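Local coordinates for protein response regulator (Pseudomonas putida, PDB 3HDV) that probably acts as a phosphorylation-dependent switch in a two-component signalling pathway, this piece being its CheY-like receiver domain, at residues S83-T91 with V104-V112. Residues are numbered along the deposited sequence; the frame is centred on the assembly and turned at random.
Sequences SIIVVSGDT and VVDFLLKPV
One face of the F107 ring carries V86, whose CG1 methyl makes a CH-pi contact 4.0 Å from the ring centroid, while T91 OG1, hydrogen-bonded to E95 OE1, and L109 CD2 lie at the ring's edge, in its plane. The example illustrates how neighbouring parallel strands of a CheY-like receiver domain are joined, here 83-88 with 106-109 through the beta-alpha-beta crossover over helix 93-101. With CG anti to the backbone N (chi1 -174°), F107 runs beside V86 in the same direction, on the sheet face that A96 and V99 of that helix cover. Replacing F107 with alanine is likely to deprive V86 CG1 of its aromatic partner and open a gap beside T91 CG2, which packs 3.8 Å from CZ. Backbone bonds run through both carbonyls and amides of V86 and S88; the straightest, L108 N to V86 O, measures 2.7 Å (177°). On the other sheet face V87 CG1 meets V112 CB at 3.7 Å, the two side chains roughly perpendicular. Beyond the strands, G89 N donates a hydrogen bond to OD1 of D59, the predicted phosphorylation site. After 106-109, K110 precedes a cis peptide to P111; one water donates to S88 O and K110 O, each at 2.9 Å.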
loop_
_atom_site.group_PDB
_atom_site.type_symbol
_atom_site.label_atom_id
_atom_site.label_comp_id
_atom_site.label_asym_id
_atom_site.label_seq_id
_atom_site.Cartn_x
_atom_site.Cartn_y
_atom_site.Cartn_z
ATOM N N SER B 83 19.951 -8.923 0.615
ATOM C CA SER B 83 19.744 -7.509 0.336
ATOM C C SER B 83 18.574 -6.934 1.148
ATOM O O SER B 83 17.470 -7.449 1.082
ATOM C CB SER B 83 19.395 -7.376 -1.127
ATOM O OG SER B 83 20.576 -7.558 -1.847
ATOM N N ILE B 84 18.829 -5.850 1.867
ATOM C CA ILE B 84 17.813 -5.253 2.724
ATOM C C ILE B 84 17.785 -3.753 2.473
ATOM O O ILE B 84 18.830 -3.091 2.459
ATOM C CB ILE B 84 18.105 -5.555 4.202
ATOM C CG1 ILE B 84 18.065 -7.069 4.434
ATOM C CG2 ILE B 84 17.115 -4.848 5.173
ATOM C CD1 ILE B 84 18.513 -7.405 5.850
ATOM N N ILE B 85 16.574 -3.247 2.258
ATOM C CA ILE B 85 16.302 -1.814 2.151
ATOM C C ILE B 85 15.393 -1.479 3.384
ATOM O O ILE B 85 14.368 -2.118 3.618
ATOM C CB ILE B 85 15.567 -1.447 0.850
ATOM C CG1 ILE B 85 16.439 -1.695 -0.382
ATOM C CG2 ILE B 85 15.061 0.074 0.918
ATOM C CD1 ILE B 85 15.665 -1.644 -1.669
ATOM N N VAL B 86 15.826 -0.511 4.178
ATOM C CA VAL B 86 15.054 -0.023 5.339
ATOM C C VAL B 86 14.188 1.145 4.864
ATOM O O VAL B 86 14.696 2.076 4.208
ATOM C CB VAL B 86 15.989 0.366 6.469
ATOM C CG1 VAL B 86 15.240 1.172 7.599
ATOM C CG2 VAL B 86 16.642 -0.978 7.067
ATOM N N VAL B 87 12.895 1.046 5.137
ATOM C CA VAL B 87 11.961 2.184 5.008
ATOM C C VAL B 87 11.357 2.495 6.375
ATOM O O VAL B 87 10.431 1.815 6.814
ATOM C CB VAL B 87 10.928 1.958 3.885
ATOM C CG1 VAL B 87 10.020 3.211 3.724
ATOM C CG2 VAL B 87 11.688 1.693 2.503
ATOM N N SER B 88 11.851 3.559 7.029
ATOM C CA SER B 88 11.569 3.756 8.451
ATOM C C SER B 88 10.627 4.886 8.852
ATOM O O SER B 88 10.712 6.022 8.312
ATOM C CB SER B 88 12.891 4.007 9.152
ATOM O OG SER B 88 12.700 4.026 10.537
ATOM N N GLY B 89 9.764 4.583 9.833
ATOM C CA GLY B 89 9.104 5.619 10.624
ATOM C C GLY B 89 10.093 6.345 11.534
ATOM O O GLY B 89 11.292 6.322 11.282
ATOM N N ASP B 90 9.607 6.963 12.607
ATOM C CA ASP B 90 10.473 7.703 13.556
ATOM C C ASP B 90 11.723 6.920 13.974
ATOM O O ASP B 90 11.637 5.755 14.427
ATOM C CB ASP B 90 9.696 8.074 14.839
ATOM C CG ASP B 90 8.497 9.022 14.574
ATOM O OD1 ASP B 90 8.386 9.651 13.467
ATOM O OD2 ASP B 90 7.641 9.109 15.493
ATOM N N THR B 91 12.879 7.543 13.812
ATOM C CA THR B 91 14.140 6.879 14.130
ATOM C C THR B 91 15.079 8.018 14.572
ATOM O O THR B 91 14.594 9.104 14.895
ATOM C CB THR B 91 14.690 6.028 12.916
ATOM O OG1 THR B 91 16.009 5.525 13.214
ATOM C CG2 THR B 91 14.776 6.852 11.607
ATOM N N VAL B 104 22.881 -2.466 5.201
ATOM C CA VAL B 104 21.665 -2.399 4.392
ATOM C C VAL B 104 21.957 -1.782 3.016
ATOM O O VAL B 104 22.908 -1.053 2.865
ATOM C CB VAL B 104 20.494 -1.722 5.152
ATOM C CG1 VAL B 104 20.207 -2.468 6.439
ATOM C CG2 VAL B 104 20.781 -0.209 5.434
ATOM N N VAL B 105 21.157 -2.084 2.009
ATOM C CA VAL B 105 21.277 -1.437 0.668
ATOM C C VAL B 105 21.039 0.084 0.775
ATOM O O VAL B 105 21.788 0.887 0.199
ATOM C CB VAL B 105 20.245 -2.050 -0.289
ATOM C CG1 VAL B 105 20.099 -1.257 -1.656
ATOM C CG2 VAL B 105 20.610 -3.542 -0.527
ATOM N N ASP B 106 19.962 0.484 1.464
ATOM C CA ASP B 106 19.769 1.907 1.740
ATOM C C ASP B 106 18.819 2.036 2.906
ATOM O O ASP B 106 18.230 1.024 3.330
ATOM C CB ASP B 106 19.168 2.632 0.522
ATOM C CG ASP B 106 19.587 4.107 0.439
ATOM O OD1 ASP B 106 20.004 4.766 1.449
ATOM O OD2 ASP B 106 19.525 4.614 -0.689
ATOM N N PHE B 107 18.643 3.283 3.388
ATOM C CA PHE B 107 17.860 3.573 4.583
ATOM C C PHE B 107 17.043 4.778 4.150
ATOM O O PHE B 107 17.583 5.869 4.024
ATOM C CB PHE B 107 18.829 3.892 5.735
ATOM C CG PHE B 107 18.192 4.093 7.099
ATOM C CD1 PHE B 107 18.530 3.254 8.153
ATOM C CD2 PHE B 107 17.328 5.169 7.356
ATOM C CE1 PHE B 107 17.980 3.423 9.450
ATOM C CE2 PHE B 107 16.752 5.356 8.655
ATOM C CZ PHE B 107 17.086 4.486 9.698
ATOM N N LEU B 108 15.749 4.585 3.927
ATOM C CA LEU B 108 14.868 5.651 3.494
ATOM C C LEU B 108 13.923 6.057 4.604
ATOM O O LEU B 108 13.457 5.211 5.354
ATOM C CB LEU B 108 14.025 5.168 2.311
ATOM C CG LEU B 108 14.572 5.256 0.887
ATOM C CD1 LEU B 108 15.983 4.864 0.785
ATOM C CD2 LEU B 108 13.692 4.500 -0.160
ATOM N N LEU B 109 13.561 7.330 4.667
ATOM C CA LEU B 109 12.554 7.768 5.646
ATOM C C LEU B 109 11.171 7.841 5.027
ATOM O O LEU B 109 11.017 8.209 3.860
ATOM C CB LEU B 109 12.957 9.100 6.318
ATOM C CG LEU B 109 14.282 9.165 7.114
ATOM C CD1 LEU B 109 14.587 10.632 7.520
ATOM C CD2 LEU B 109 14.173 8.313 8.354
ATOM N N LYS B 110 10.169 7.463 5.802
ATOM C CA LYS B 110 8.764 7.659 5.420
ATOM C C LYS B 110 8.452 9.185 5.522
ATOM O O LYS B 110 9.101 9.861 6.280
ATOM C CB LYS B 110 7.840 6.824 6.330
ATOM C CG LYS B 110 8.044 5.265 6.247
ATOM C CD LYS B 110 7.178 4.532 7.258
ATOM C CE LYS B 110 5.698 4.580 6.834
ATOM N NZ LYS B 110 4.753 3.912 7.834
ATOM N N PRO B 111 7.514 9.726 4.718
ATOM C CA PRO B 111 6.794 9.098 3.588
ATOM C C PRO B 111 7.765 8.734 2.461
ATOM O O PRO B 111 8.592 9.568 2.007
ATOM C CB PRO B 111 5.797 10.183 3.121
ATOM C CG PRO B 111 5.807 11.226 4.160
ATOM C CD PRO B 111 7.112 11.147 4.900
ATOM N N VAL B 112 7.695 7.478 2.037
ATOM C CA VAL B 112 8.731 6.950 1.190
ATOM C C VAL B 112 8.680 7.627 -0.167
ATOM O O VAL B 112 7.593 7.948 -0.688
ATOM C CB VAL B 112 8.639 5.385 1.051
ATOM C CG1 VAL B 112 7.277 4.961 0.409
ATOM C CG2 VAL B 112 9.873 4.803 0.279
HETATM O O HOH W 1 10.095 8.866 8.783
#